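Local coordinates for mediator of RNA polymerase II transcription subunit 18 (Schizosaccharomyces pombe, PDB 3C0T), which serves in the Mediator complex, a coactivator that relays signals from gene-specific regulators to the RNA polymerase II transcription machinery, at residues S21-L26 and L129-F134. Sequence-based numbering, arbitrary orientation.
Sequences SLSKTL and LEYFFF
Leu26, the residue on which the chain leaves helix 15-25, sets its two methyls against strand 118-133: CD1 lies 3.8 Å from CB of Tyr131, while CD2 comes to 3.5 Å from CB of Phe133. The CB of Tyr131 points toward the helix and CG lies anti to the carbonyl carbon (chi1 -68°), which starts the ring off toward Leu22. Leu22 lies over one face of this ring, its CB 3.9 Å from the ring centroid in a CH-pi contact displaced toward the rim, and Leu22 CD1 also touches Tyr131 CE1. Val138 and Pro29 of the flanking strands also pack on Tyr131. Further along, the carbonyl oxygen of Thr25 sits above the centre of the Phe133 ring, 3.7 Å from its plane. At the polar edge, Ser23 OG meets Tyr131 OH in the plane of the phenol, forming a 2.8 Å hydrogen bond. An alanine in place of Tyr131 would probably leave Leu22 CB without its aromatic face, Ser23 OG without this partner and a gap between helix and strand. The contact thus seats the last turn of the helix on the curved antiparallel sheet mainly by apolar packing, with one hydroxyl pair linking the buried tyrosine to an exposed serine.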
loop_
_atom_site.group_PDB
_atom_site.type_symbol
_atom_site.label_atom_id
_atom_site.label_comp_id
_atom_site.label_asym_id
_atom_site.label_seq_id
_atom_site.Cartn_x
_atom_site.Cartn_y
_atom_site.Cartn_z
ATOM N N SER A 21 13.660 -2.408 -16.007
ATOM C CA SER A 21 14.445 -1.214 -15.689
ATOM C C SER A 21 14.705 -1.168 -14.183
ATOM O O SER A 21 15.805 -0.824 -13.746
ATOM C CB SER A 21 13.706 0.060 -16.105
ATOM O OG SER A 21 13.645 0.192 -17.510
ATOM N N LEU A 22 13.688 -1.520 -13.395
ATOM C CA LEU A 22 13.815 -1.521 -11.949
ATOM C C LEU A 22 14.815 -2.582 -11.503
ATOM O O LEU A 22 15.548 -2.383 -10.523
ATOM C CB LEU A 22 12.456 -1.772 -11.289
ATOM C CG LEU A 22 11.374 -0.689 -11.406
ATOM C CD1 LEU A 22 10.043 -1.241 -10.885
ATOM C CD2 LEU A 22 11.781 0.550 -10.615
ATOM N N SER A 23 14.852 -3.707 -12.218
ATOM C CA SER A 23 15.775 -4.792 -11.875
ATOM C C SER A 23 17.192 -4.449 -12.291
ATOM O O SER A 23 18.157 -4.959 -11.727
ATOM C CB SER A 23 15.362 -6.105 -12.553
ATOM O OG SER A 23 14.257 -6.696 -11.895
ATOM N N LYS A 24 17.308 -3.588 -13.290
ATOM C CA LYS A 24 18.607 -3.178 -13.784
ATOM C C LYS A 24 19.224 -2.094 -12.900
ATOM O O LYS A 24 20.444 -2.029 -12.766
ATOM C CB LYS A 24 18.476 -2.668 -15.221
ATOM C CG LYS A 24 19.709 -1.954 -15.761
ATOM C CD LYS A 24 19.478 -1.491 -17.195
ATOM C CE LYS A 24 20.495 -0.434 -17.631
ATOM N NZ LYS A 24 20.305 0.868 -16.909
ATOM N N THR A 25 18.388 -1.260 -12.281
ATOM C CA THR A 25 18.900 -0.179 -11.448
ATOM C C THR A 25 18.771 -0.328 -9.934
ATOM O O THR A 25 19.489 0.345 -9.194
ATOM C CB THR A 25 18.259 1.172 -11.840
ATOM O OG1 THR A 25 16.884 1.186 -11.446
ATOM C CG2 THR A 25 18.339 1.381 -13.341
ATOM N N LEU A 26 17.884 -1.203 -9.463
ATOM C CA LEU A 26 17.689 -1.363 -8.023
ATOM C C LEU A 26 17.993 -2.757 -7.506
ATOM O O LEU A 26 18.254 -3.677 -8.279
ATOM C CB LEU A 26 16.243 -1.024 -7.654
ATOM C CG LEU A 26 15.695 0.316 -8.140
ATOM C CD1 LEU A 26 14.245 0.461 -7.717
ATOM C CD2 LEU A 26 16.532 1.446 -7.558
ATOM N N LEU A 129 5.685 -6.301 -6.662
ATOM C CA LEU A 129 7.100 -6.544 -6.441
ATOM C C LEU A 129 7.676 -5.430 -5.585
ATOM O O LEU A 129 7.211 -4.287 -5.627
ATOM C CB LEU A 129 7.849 -6.593 -7.781
ATOM C CG LEU A 129 7.590 -7.821 -8.656
ATOM C CD1 LEU A 129 8.191 -7.623 -10.053
ATOM C CD2 LEU A 129 8.186 -9.043 -7.974
ATOM N N GLU A 130 8.693 -5.761 -4.808
ATOM C CA GLU A 130 9.310 -4.768 -3.956
ATOM C C GLU A 130 10.815 -4.750 -4.172
ATOM O O GLU A 130 11.466 -5.797 -4.194
ATOM C CB GLU A 130 8.989 -5.059 -2.495
ATOM C CG GLU A 130 8.901 -3.816 -1.652
ATOM C CD GLU A 130 8.332 -4.079 -0.267
ATOM O OE1 GLU A 130 8.989 -4.809 0.509
ATOM O OE2 GLU A 130 7.232 -3.552 0.041
ATOM N N TYR A 131 11.350 -3.549 -4.363
ATOM C CA TYR A 131 12.775 -3.350 -4.563
ATOM C C TYR A 131 13.304 -2.459 -3.438
ATOM O O TYR A 131 12.522 -1.945 -2.638
ATOM C CB TYR A 131 13.041 -2.674 -5.905
ATOM C CG TYR A 131 12.735 -3.518 -7.118
ATOM C CD1 TYR A 131 11.434 -3.614 -7.623
ATOM C CD2 TYR A 131 13.756 -4.190 -7.793
ATOM C CE1 TYR A 131 11.163 -4.356 -8.778
ATOM C CE2 TYR A 131 13.495 -4.934 -8.943
ATOM C CZ TYR A 131 12.201 -5.007 -9.430
ATOM O OH TYR A 131 11.962 -5.704 -10.589
ATOM N N PHE A 132 14.624 -2.283 -3.378
ATOM C CA PHE A 132 15.249 -1.455 -2.344
ATOM C C PHE A 132 16.473 -0.748 -2.910
ATOM O O PHE A 132 17.170 -1.290 -3.770
ATOM C CB PHE A 132 15.700 -2.307 -1.145
ATOM C CG PHE A 132 14.781 -3.454 -0.828
ATOM C CD1 PHE A 132 14.831 -4.634 -1.577
ATOM C CD2 PHE A 132 13.816 -3.339 0.179
ATOM C CE1 PHE A 132 13.920 -5.690 -1.332
ATOM C CE2 PHE A 132 12.900 -4.385 0.435
ATOM C CZ PHE A 132 12.952 -5.559 -0.323
ATOM N N PHE A 133 16.729 0.462 -2.422
ATOM C CA PHE A 133 17.890 1.240 -2.842
ATOM C C PHE A 133 17.935 2.549 -2.045
ATOM O O PHE A 133 16.887 3.104 -1.684
ATOM C CB PHE A 133 17.830 1.524 -4.346
ATOM C CG PHE A 133 19.171 1.467 -5.026
ATOM C CD1 PHE A 133 19.930 0.298 -4.999
ATOM C CD2 PHE A 133 19.681 2.581 -5.692
ATOM C CE1 PHE A 133 21.187 0.234 -5.628
ATOM C CE2 PHE A 133 20.936 2.531 -6.325
ATOM C CZ PHE A 133 21.687 1.350 -6.289
ATOM N N PHE A 134 19.147 3.024 -1.753
ATOM C CA PHE A 134 19.336 4.259 -0.990
ATOM C C PHE A 134 18.477 4.277 0.256
ATOM O O PHE A 134 17.903 5.315 0.607
ATOM C CB PHE A 134 18.995 5.483 -1.848
ATOM C CG PHE A 134 20.007 5.770 -2.919
ATOM C CD1 PHE A 134 19.619 5.866 -4.253
ATOM C CD2 PHE A 134 21.354 5.938 -2.593
ATOM C CE1 PHE A 134 20.562 6.129 -5.253
ATOM C CE2 PHE A 134 22.302 6.199 -3.577
ATOM C CZ PHE A 134 21.911 6.295 -4.911
#